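Local atomic coordinates of ribonucleoside-diphosphate reductase, alpha chain (Actinobacillus ureae ATCC 25976, PDB entry 6DQX), a protein that probably catalyses the reduction of ribonucleoside diphosphates to deoxyribonucleotides, as the catalytic subunit of a class Id ribonucleotide reductase. Residues A[65-70]-A[312-317]; A[73-78]-A[305-310]; A[393-398]-A[405-410]. One frame throughout, in Å; residues are numbered along the deposited sequence.

Contact 1 of 3, residues A[65-70]-A[312-317]; sequences HKLGIE and LTYFLD. With MG (magnesium ion), chain E; EDO (1,2-ethanediol), chain F.
Ile69 meets the aromatic ring of Tyr314 at its rim: CD1 lies near the ring plane, 3.7 Å from Tyr314 CE2, and the two side chains run at about a right angle to each other. The ring is met at a C-H edge by a single methyl, and CG1 of Ile69, anti to its own carbonyl carbon (chi1 -60°), carries that methyl across. Leu67 touches nearer the backbone, with CD1 4.3 Å from Tyr314 CB and CD2 4.1 Å from Tyr314 O. One residue thus receives both aliphatic chains, Leu67 at its root and Ile69 farther out along the ring. Between them the chain leaves helix 52-67 at Gly68, whose positive phi (65°) turns the backbone so that Ile69 also faces helix 308-327. The hydroxyl of Tyr314 is hydrogen-bonded to Glu390 OE1, and Tyr72 packs on both Leu67 and Tyr314. Well away from this seam, His65 ND1 binds a magnesium ion at 2.5 Å, with a water 2.0 Å from the metal. Some 140 Å² is buried between the segments. The chemistry implies a small apolar seam without directional bonds, in which the tyrosine's orientation owes its polar anchoring to helix 367-395.

Contact 2 of 3, residues A[73-78]-A[305-310]; sequences ADKFYH and DTEAPE
Lys75 and Glu307 approach at a slant, the lysine reaching from helix 72-82 toward the residue at the N-cap position of helix 308-327. Two bends shape the lysine chain, chi3 72° and chi4 75°, and they bring its last two atoms beside the glutamate. CE lies 3.5 Å from Glu307 OE1, while NZ stands 3.6 Å from Glu307 OE1, a long salt bridge. Because carbon and nitrogen are almost equally near, the ammonium group does not point straight at the carboxylate but lies alongside it. NZ also comes within 4.0 Å of Glu307 CB, so the lysine end spans the glutamate from its root to its carboxylate. The glutamate runs extended beyond CG (chi2 -176°). A hydrogen bond to Tyr79 OH is the stronger polar tie of Lys75 NZ, and the Tyr79 side chain also packs on Glu307. Beside the pair, Thr306 OG1 accepts from Ala308 N at 3.1 Å with an angle of 159°, an ST turn leading into the helix. With 77 Å² buried and Glu307 exposed, the geometry implies a solvent-accessible electrostatic contact, probably weak, that links the start of helix 308-327 to helix 72-82.

Contact 3 of 3, residues A[393-398]-A[405-410]; sequences KRFGEP and GRRNTT. With EDO (1,2-ethanediol), chain F.
Arg407 reaches back from an irregular loop to the C-terminal end of helix 367-395, in the family's barrel-domain region; the chain leaves that helix at Gly396 with positive phi (99°). Its CB points away from 393-398, with CG anti to the backbone N, and the bend at chi2 (79°) swings the rest of the chain back. CD passes 3.2 Å from Gly396 O. NE turns to Asp317. CZ then sits beneath Phe395 CB, which lies over the centre of one guanidinium face at 3.4 Å. NH1 donates to Gly396 O at 2.9 Å, reaching the oxygen from above the carbonyl plane, 43° out of it. Phe395 O is also near NH1, but at a poor angle for bonding. NH2 donates to O2 of a bound ethanediol, which meets the guanidinium at its edge. The same ethanediol lays C2 over one face of the Phe395 ring, whose opposite face is covered by Arg394 CG. Glu397, next after Gly396, closes the loop between the segments: its OE2 accepts from Gly405 N at 2.7 Å, and its OE1 is bonded to Gly403 N, so one carboxylate grips two backbone amides. Pro398 packs on the backbone of Arg407, its CD 3.1 Å from Arg407 O, a carbonyl oxygen buried here with no polar partner in the model.

In the fold
Contacts 1 and 2 both draw on helix 308-327, against the consecutive helices 52-67 and 72-82; their centres are 11 Å apart, and Phe315 CG meets Phe76 CE2 at 3.6 Å between them. Contact 3 joins contact 1 through Asp317: its OD2 forms a salt bridge with Arg407 NE at 3.0 Å, and its OD1 is probably hydrogen-bonded to Asn408 ND2. Leu67 O also approaches Phe395 CZ at 3.4 Å. The ethanediol, probably from the crystallisation liquor, touches both contacts. Contacts 2 and 3 do not meet, their nearest atoms being about 9 Å apart. The magnesium ion at His65 lies about 13 Å from the Phe395 side chain.

Contact 1 of 3, residues A[65-70]-A[312-317]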
loop_
_atom_site.group_PDB
_atom_site.type_symbol
_atom_site.label_atom_id
_atom_site.label_comp_id
_atom_site.label_asym_id
_atom_site.label_seq_id
_atom_site.Cartn_x
_atom_site.Cartn_y
_atom_site.Cartn_z
ATOM N N HIS A 65 -9.446 -15.044 -35.871
ATOM C CA HIS A 65 -10.843 -14.895 -35.503
ATOM C C HIS A 65 -11.164 -13.451 -35.086
ATOM O O HIS A 65 -12.132 -12.883 -35.560
ATOM C CB HIS A 65 -11.247 -15.881 -34.415
ATOM C CG HIS A 65 -12.711 -15.855 -34.139
ATOM N ND1 HIS A 65 -13.643 -16.345 -35.032
ATOM C CD2 HIS A 65 -13.412 -15.333 -33.106
ATOM C CE1 HIS A 65 -14.855 -16.151 -34.543
ATOM N NE2 HIS A 65 -14.742 -15.543 -33.375
ATOM N N LYS A 66 -10.312 -12.850 -34.262
ATOM C CA LYS A 66 -10.517 -11.464 -33.811
ATOM C C LYS A 66 -10.316 -10.412 -34.886
ATOM O O LYS A 66 -10.990 -9.367 -34.860
ATOM C CB LYS A 66 -9.642 -11.153 -32.583
ATOM C CG LYS A 66 -9.942 -12.035 -31.380
ATOM C CD LYS A 66 -11.340 -11.767 -30.841
ATOM C CE LYS A 66 -11.635 -12.616 -29.631
ATOM N NZ LYS A 66 -12.809 -12.052 -28.918
ATOM N N LEU A 67 -9.409 -10.667 -35.835
ATOM C CA LEU A 67 -9.205 -9.761 -36.972
ATOM C C LEU A 67 -10.312 -9.876 -38.008
ATOM O O LEU A 67 -10.534 -8.934 -38.756
ATOM C CB LEU A 67 -7.869 -10.033 -37.672
ATOM C CG LEU A 67 -6.645 -9.564 -36.887
ATOM C CD1 LEU A 67 -5.347 -10.210 -37.369
ATOM C CD2 LEU A 67 -6.562 -8.039 -36.932
ATOM N N GLY A 68 -10.943 -11.052 -38.102
ATOM C CA GLY A 68 -11.897 -11.339 -39.188
ATOM C C GLY A 68 -11.268 -11.383 -40.566
ATOM O O GLY A 68 -11.917 -11.062 -41.557
ATOM N N ILE A 69 -9.997 -11.774 -40.648
ATOM C CA ILE A 69 -9.267 -11.779 -41.918
ATOM C C ILE A 69 -8.957 -13.209 -42.347
ATOM O O ILE A 69 -8.134 -13.888 -41.716
ATOM C CB ILE A 69 -7.945 -10.963 -41.842
ATOM C CG1 ILE A 69 -8.239 -9.507 -41.484
ATOM C CG2 ILE A 69 -7.177 -11.043 -43.157
ATOM C CD1 ILE A 69 -7.005 -8.657 -41.226
ATOM N N GLU A 70 -9.573 -13.647 -43.446
ATOM C CA GLU A 70 -9.341 -15.002 -43.954
ATOM C C GLU A 70 -7.869 -15.218 -44.341
ATOM O O GLU A 70 -7.231 -14.347 -44.921
ATOM C CB GLU A 70 -10.268 -15.319 -45.141
ATOM C CG GLU A 70 -11.756 -15.391 -44.764
ATOM C CD GLU A 70 -12.181 -16.709 -44.110
ATOM O OE1 GLU A 70 -13.407 -16.916 -43.927
ATOM O OE2 GLU A 70 -11.313 -17.550 -43.796
ATOM N N LEU A 312 2.893 -9.069 -37.965
ATOM C CA LEU A 312 3.165 -8.928 -36.535
ATOM C C LEU A 312 2.491 -7.652 -35.955
ATOM O O LEU A 312 1.960 -7.675 -34.840
ATOM C CB LEU A 312 4.673 -8.984 -36.255
ATOM C CG LEU A 312 5.037 -9.214 -34.783
ATOM C CD1 LEU A 312 4.539 -10.574 -34.272
ATOM C CD2 LEU A 312 6.544 -9.106 -34.586
ATOM N N THR A 313 2.471 -6.564 -36.726
ATOM C CA THR A 313 1.777 -5.336 -36.329
ATOM C C THR A 313 0.257 -5.552 -36.123
ATOM O O THR A 313 -0.320 -5.146 -35.085
ATOM C CB THR A 313 2.050 -4.214 -37.346
ATOM O OG1 THR A 313 3.473 -4.034 -37.463
ATOM C CG2 THR A 313 1.366 -2.917 -36.934
ATOM N N TYR A 314 -0.361 -6.222 -37.102
ATOM C CA TYR A 314 -1.768 -6.642 -37.019
ATOM C C TYR A 314 -1.994 -7.471 -35.766
ATOM O O TYR A 314 -2.976 -7.268 -35.053
ATOM C CB TYR A 314 -2.167 -7.468 -38.229
ATOM C CG TYR A 314 -2.594 -6.687 -39.452
ATOM C CD1 TYR A 314 -1.840 -5.628 -39.947
ATOM C CD2 TYR A 314 -3.764 -7.030 -40.129
ATOM C CE1 TYR A 314 -2.232 -4.940 -41.092
ATOM C CE2 TYR A 314 -4.171 -6.347 -41.264
ATOM C CZ TYR A 314 -3.403 -5.313 -41.746
ATOM O OH TYR A 314 -3.806 -4.665 -42.886
ATOM N N PHE A 315 -1.042 -8.357 -35.469
ATOM C CA PHE A 315 -1.163 -9.228 -34.295
ATOM C C PHE A 315 -1.148 -8.418 -33.014
ATOM O O PHE A 315 -1.976 -8.644 -32.121
ATOM C CB PHE A 315 -0.053 -10.284 -34.267
ATOM C CG PHE A 315 -0.072 -11.140 -33.047
ATOM C CD1 PHE A 315 -1.080 -12.060 -32.883
ATOM C CD2 PHE A 315 0.928 -11.032 -32.065
ATOM C CE1 PHE A 315 -1.119 -12.868 -31.761
ATOM C CE2 PHE A 315 0.902 -11.839 -30.950
ATOM C CZ PHE A 315 -0.112 -12.775 -30.809
ATOM N N LEU A 316 -0.208 -7.483 -32.912
ATOM C CA LEU A 316 -0.113 -6.632 -31.728
ATOM C C LEU A 316 -1.351 -5.753 -31.542
ATOM O O LEU A 316 -1.800 -5.526 -30.415
ATOM C CB LEU A 316 1.162 -5.807 -31.772
ATOM C CG LEU A 316 2.440 -6.643 -31.571
ATOM C CD1 LEU A 316 3.643 -5.743 -31.578
ATOM C CD2 LEU A 316 2.408 -7.455 -30.271
ATOM N N ASP A 317 -1.959 -5.320 -32.643
ATOM C CA ASP A 317 -3.206 -4.577 -32.509
ATOM C C ASP A 317 -4.332 -5.431 -31.930
ATOM O O ASP A 317 -5.082 -4.946 -31.104
ATOM C CB ASP A 317 -3.630 -3.948 -33.818
ATOM C CG ASP A 317 -4.677 -2.882 -33.626
ATOM O OD1 ASP A 317 -4.423 -1.936 -32.849
ATOM O OD2 ASP A 317 -5.759 -2.968 -34.253
HETATM MG MG MG E . -13.423 -18.427 -36.436
HETATM C C1 EDO F . -9.405 -6.123 -34.100
HETATM O O1 EDO F . -9.243 -6.566 -32.744
HETATM C C2 EDO F . -8.231 -5.277 -34.564
HETATM O O2 EDO F . -7.887 -4.299 -33.589
HETATM O O HOH W 1 -11.772 -17.806 -37.365
#

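Contact 2 of 3, residues A[73-78]-A[305-310]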
loop_
_atom_site.group_PDB
_atom_site.type_symbol
_atom_site.label_atom_id
_atom_site.label_comp_id
_atom_site.label_asym_id
_atom_site.label_seq_id
_atom_site.Cartn_x
_atom_site.Cartn_y
_atom_site.Cartn_z
ATOM N N ALA A 73 -4.311 -16.677 -40.019
ATOM C CA ALA A 73 -3.698 -17.675 -39.134
ATOM C C ALA A 73 -2.571 -18.441 -39.803
ATOM O O ALA A 73 -1.502 -18.608 -39.215
ATOM C CB ALA A 73 -4.745 -18.647 -38.601
ATOM N N ASP A 74 -2.798 -18.895 -41.032
ATOM C CA ASP A 74 -1.772 -19.649 -41.751
ATOM C C ASP A 74 -0.551 -18.784 -42.093
ATOM O O ASP A 74 0.579 -19.277 -42.044
ATOM C CB ASP A 74 -2.339 -20.331 -43.011
ATOM C CG ASP A 74 -3.254 -21.508 -42.681
ATOM O OD1 ASP A 74 -3.208 -22.058 -41.553
ATOM O OD2 ASP A 74 -4.047 -21.872 -43.561
ATOM N N LYS A 75 -0.781 -17.507 -42.369
ATOM C CA LYS A 75 0.341 -16.561 -42.585
ATOM C C LYS A 75 1.133 -16.373 -41.309
ATOM O O LYS A 75 2.347 -16.528 -41.307
ATOM C CB LYS A 75 -0.144 -15.214 -43.094
ATOM C CG LYS A 75 -0.276 -15.140 -44.602
ATOM C CD LYS A 75 -0.476 -13.711 -45.101
ATOM C CE LYS A 75 0.787 -12.855 -44.995
ATOM N NZ LYS A 75 1.847 -13.145 -46.014
ATOM N N PHE A 76 0.427 -16.063 -40.212
ATOM C CA PHE A 76 1.095 -15.925 -38.918
ATOM C C PHE A 76 1.829 -17.210 -38.520
ATOM O O PHE A 76 2.982 -17.169 -38.083
ATOM C CB PHE A 76 0.064 -15.512 -37.866
ATOM C CG PHE A 76 0.637 -15.293 -36.504
ATOM C CD1 PHE A 76 0.713 -16.340 -35.603
ATOM C CD2 PHE A 76 1.005 -14.019 -36.085
ATOM C CE1 PHE A 76 1.225 -16.147 -34.328
ATOM C CE2 PHE A 76 1.501 -13.813 -34.809
ATOM C CZ PHE A 76 1.597 -14.873 -33.926
ATOM N N TYR A 77 1.172 -18.360 -38.693
ATOM C CA TYR A 77 1.779 -19.651 -38.370
ATOM C C TYR A 77 3.046 -19.908 -39.197
ATOM O O TYR A 77 4.080 -20.325 -38.648
ATOM C CB TYR A 77 0.754 -20.784 -38.561
ATOM C CG TYR A 77 1.206 -22.130 -38.027
ATOM C CD1 TYR A 77 1.060 -22.450 -36.674
ATOM C CD2 TYR A 77 1.768 -23.084 -38.865
ATOM C CE1 TYR A 77 1.464 -23.684 -36.185
ATOM C CE2 TYR A 77 2.178 -24.324 -38.379
ATOM C CZ TYR A 77 2.015 -24.614 -37.034
ATOM O OH TYR A 77 2.407 -25.834 -36.537
ATOM N N HIS A 78 2.989 -19.586 -40.489
ATOM C CA HIS A 78 4.146 -19.734 -41.377
ATOM C C HIS A 78 5.336 -18.931 -40.897
ATOM O O HIS A 78 6.457 -19.447 -40.785
ATOM C CB HIS A 78 3.817 -19.368 -42.842
ATOM C CG HIS A 78 5.016 -19.400 -43.744
ATOM N ND1 HIS A 78 5.679 -20.567 -44.059
ATOM C CD2 HIS A 78 5.692 -18.405 -44.371
ATOM C CE1 HIS A 78 6.712 -20.289 -44.838
ATOM N NE2 HIS A 78 6.742 -18.984 -45.039
ATOM N N ASP A 305 11.271 -8.287 -47.666
ATOM C CA ASP A 305 10.264 -7.990 -48.715
ATOM C C ASP A 305 9.035 -8.900 -48.615
ATOM O O ASP A 305 8.366 -9.180 -49.617
ATOM C CB ASP A 305 10.911 -8.081 -50.118
ATOM C CG ASP A 305 12.058 -7.098 -50.302
ATOM O OD1 ASP A 305 11.893 -5.885 -50.011
ATOM O OD2 ASP A 305 13.137 -7.516 -50.762
ATOM N N THR A 306 8.742 -9.383 -47.405
ATOM C CA THR A 306 7.532 -10.119 -47.121
ATOM C C THR A 306 6.627 -9.233 -46.300
ATOM O O THR A 306 7.020 -8.132 -45.884
ATOM C CB THR A 306 7.798 -11.425 -46.329
ATOM O OG1 THR A 306 8.190 -11.126 -44.983
ATOM C CG2 THR A 306 8.886 -12.286 -47.010
ATOM N N GLU A 307 5.434 -9.741 -46.032
ATOM C CA GLU A 307 4.502 -9.091 -45.108
ATOM C C GLU A 307 4.690 -9.492 -43.642
ATOM O O GLU A 307 3.816 -9.205 -42.818
ATOM C CB GLU A 307 3.056 -9.366 -45.521
ATOM C CG GLU A 307 2.690 -8.738 -46.846
ATOM C CD GLU A 307 1.220 -8.929 -47.194
ATOM O OE1 GLU A 307 0.538 -9.793 -46.569
ATOM O OE2 GLU A 307 0.752 -8.224 -48.111
ATOM N N ALA A 308 5.835 -10.057 -43.268
ATOM C CA ALA A 308 5.986 -10.504 -41.869
ATOM C C ALA A 308 5.864 -9.365 -40.822
ATOM O O ALA A 308 5.108 -9.507 -39.854
ATOM C CB ALA A 308 7.269 -11.310 -41.666
ATOM N N PRO A 309 6.554 -8.227 -41.016
ATOM C CA PRO A 309 6.389 -7.130 -40.038
ATOM C C PRO A 309 4.979 -6.594 -39.964
ATOM O O PRO A 309 4.486 -6.296 -38.870
ATOM C CB PRO A 309 7.354 -6.061 -40.527
ATOM C CG PRO A 309 8.342 -6.804 -41.333
ATOM C CD PRO A 309 7.564 -7.878 -42.020
ATOM N N GLU A 310 4.291 -6.547 -41.104
ATOM C CA GLU A 310 2.902 -6.124 -41.124
ATOM C C GLU A 310 1.990 -7.087 -40.382
ATOM O O GLU A 310 1.092 -6.664 -39.628
ATOM C CB GLU A 310 2.428 -5.972 -42.566
ATOM C CG GLU A 310 3.134 -4.838 -43.287
ATOM C CD GLU A 310 4.374 -5.241 -44.045
ATOM O OE1 GLU A 310 5.121 -6.164 -43.634
ATOM O OE2 GLU A 310 4.653 -4.556 -45.069
#

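Contact 3 of 3, residues A[393-398]-A[405-410]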
loop_
_atom_site.group_PDB
_atom_site.type_symbol
_atom_site.label_atom_id
_atom_site.label_comp_id
_atom_site.label_asym_id
_atom_site.label_seq_id
_atom_site.Cartn_x
_atom_site.Cartn_y
_atom_site.Cartn_z
ATOM N N LYS A 393 -7.866 2.023 -41.662
ATOM C CA LYS A 393 -8.849 1.874 -42.747
ATOM C C LYS A 393 -9.816 0.745 -42.461
ATOM O O LYS A 393 -10.999 0.878 -42.734
ATOM C CB LYS A 393 -8.179 1.613 -44.093
ATOM C CG LYS A 393 -7.420 2.793 -44.629
ATOM C CD LYS A 393 -7.006 2.603 -46.086
ATOM C CE LYS A 393 -6.473 3.909 -46.665
ATOM N NZ LYS A 393 -5.395 4.507 -45.819
ATOM N N ARG A 394 -9.313 -0.366 -41.930
ATOM C CA ARG A 394 -10.149 -1.529 -41.633
ATOM C C ARG A 394 -11.008 -1.350 -40.370
ATOM O O ARG A 394 -12.200 -1.676 -40.380
ATOM C CB ARG A 394 -9.303 -2.794 -41.515
ATOM C CG ARG A 394 -10.140 -4.071 -41.457
ATOM C CD ARG A 394 -9.329 -5.335 -41.739
ATOM N NE ARG A 394 -10.032 -6.241 -42.664
ATOM C CZ ARG A 394 -9.502 -6.817 -43.754
ATOM N NH1 ARG A 394 -10.261 -7.616 -44.500
ATOM N NH2 ARG A 394 -8.224 -6.638 -44.109
ATOM N N PHE A 395 -10.413 -0.846 -39.286
ATOM C CA PHE A 395 -11.053 -0.863 -37.958
ATOM C C PHE A 395 -11.356 0.504 -37.336
ATOM O O PHE A 395 -12.005 0.566 -36.304
ATOM C CB PHE A 395 -10.179 -1.664 -36.969
ATOM C CG PHE A 395 -9.939 -3.097 -37.390
ATOM C CD1 PHE A 395 -10.974 -4.031 -37.330
ATOM C CD2 PHE A 395 -8.704 -3.506 -37.861
ATOM C CE1 PHE A 395 -10.761 -5.344 -37.721
ATOM C CE2 PHE A 395 -8.488 -4.810 -38.252
ATOM C CZ PHE A 395 -9.520 -5.734 -38.186
ATOM N N GLY A 396 -10.863 1.579 -37.924
ATOM C CA GLY A 396 -11.053 2.946 -37.406
ATOM C C GLY A 396 -9.856 3.467 -36.601
ATOM O O GLY A 396 -9.004 2.680 -36.138
ATOM N N GLU A 397 -9.795 4.796 -36.469
ATOM C CA GLU A 397 -8.776 5.492 -35.679
ATOM C C GLU A 397 -9.300 5.570 -34.256
ATOM O O GLU A 397 -10.478 5.866 -34.029
ATOM C CB GLU A 397 -8.528 6.919 -36.206
ATOM C CG GLU A 397 -8.032 6.996 -37.638
ATOM C CD GLU A 397 -8.239 8.354 -38.292
ATOM O OE1 GLU A 397 -9.235 9.049 -37.990
ATOM O OE2 GLU A 397 -7.393 8.741 -39.128
ATOM N N PRO A 398 -8.434 5.318 -33.270
ATOM C CA PRO A 398 -8.894 5.562 -31.913
ATOM C C PRO A 398 -8.946 7.085 -31.642
ATOM O O PRO A 398 -8.422 7.882 -32.425
ATOM C CB PRO A 398 -7.819 4.866 -31.057
ATOM C CG PRO A 398 -6.587 4.982 -31.879
ATOM C CD PRO A 398 -7.027 4.882 -33.321
ATOM N N GLY A 405 -4.735 9.292 -39.375
ATOM C CA GLY A 405 -4.550 8.315 -40.445
ATOM C C GLY A 405 -3.872 7.005 -40.091
ATOM O O GLY A 405 -3.462 6.266 -40.994
ATOM N N ARG A 406 -3.748 6.697 -38.792
ATOM C CA ARG A 406 -3.299 5.381 -38.369
ATOM C C ARG A 406 -4.036 4.945 -37.115
ATOM O O ARG A 406 -4.747 5.742 -36.495
ATOM C CB ARG A 406 -1.787 5.352 -38.162
ATOM C CG ARG A 406 -1.271 6.246 -37.047
ATOM C CD ARG A 406 0.228 6.030 -36.862
ATOM N NE ARG A 406 0.688 6.799 -35.706
ATOM C CZ ARG A 406 0.842 8.124 -35.644
ATOM N NH1 ARG A 406 0.625 8.913 -36.700
ATOM N NH2 ARG A 406 1.248 8.689 -34.503
ATOM N N ARG A 407 -3.852 3.669 -36.797
ATOM C CA ARG A 407 -4.547 2.972 -35.714
ATOM C C ARG A 407 -3.845 3.112 -34.341
ATOM O O ARG A 407 -4.507 2.996 -33.291
ATOM C CB ARG A 407 -4.604 1.491 -36.110
ATOM C CG ARG A 407 -5.293 0.522 -35.163
ATOM C CD ARG A 407 -6.781 0.583 -35.292
ATOM N NE ARG A 407 -7.415 -0.551 -34.619
ATOM C CZ ARG A 407 -8.647 -0.539 -34.137
ATOM N NH1 ARG A 407 -9.409 0.543 -34.252
ATOM N NH2 ARG A 407 -9.124 -1.614 -33.523
ATOM N N ASN A 408 -2.521 3.282 -34.365
ATOM C CA ASN A 408 -1.636 3.156 -33.195
ATOM C C ASN A 408 -0.747 4.370 -33.053
ATOM O O ASN A 408 -0.118 4.795 -34.014
ATOM C CB ASN A 408 -0.763 1.946 -33.394
ATOM C CG ASN A 408 -1.569 0.734 -33.790
ATOM O OD1 ASN A 408 -1.600 0.353 -34.972
ATOM N ND2 ASN A 408 -2.298 0.159 -32.824
ATOM N N THR A 409 -0.685 4.947 -31.848
ATOM C CA THR A 409 0.058 6.195 -31.668
ATOM C C THR A 409 1.548 5.985 -31.878
ATOM O O THR A 409 2.236 6.843 -32.474
ATOM C CB THR A 409 -0.172 6.846 -30.290
ATOM O OG1 THR A 409 0.117 5.894 -29.267
ATOM C CG2 THR A 409 -1.587 7.366 -30.168
ATOM N N THR A 410 2.020 4.825 -31.411
ATOM C CA THR A 410 3.379 4.370 -31.592
ATOM C C THR A 410 3.364 2.928 -32.088
ATOM O O THR A 410 2.433 2.172 -31.809
ATOM C CB THR A 410 4.184 4.427 -30.258
ATOM O OG1 THR A 410 3.623 3.495 -29.316
ATOM C CG2 THR A 410 4.169 5.856 -29.718
HETATM C C1 EDO F . -9.405 -6.123 -34.100
HETATM O O1 EDO F . -9.243 -6.566 -32.744
HETATM C C2 EDO F . -8.231 -5.277 -34.564
HETATM O O2 EDO F . -7.887 -4.299 -33.589
HETATM O O HOH W 2 -5.607 4.979 -42.801
#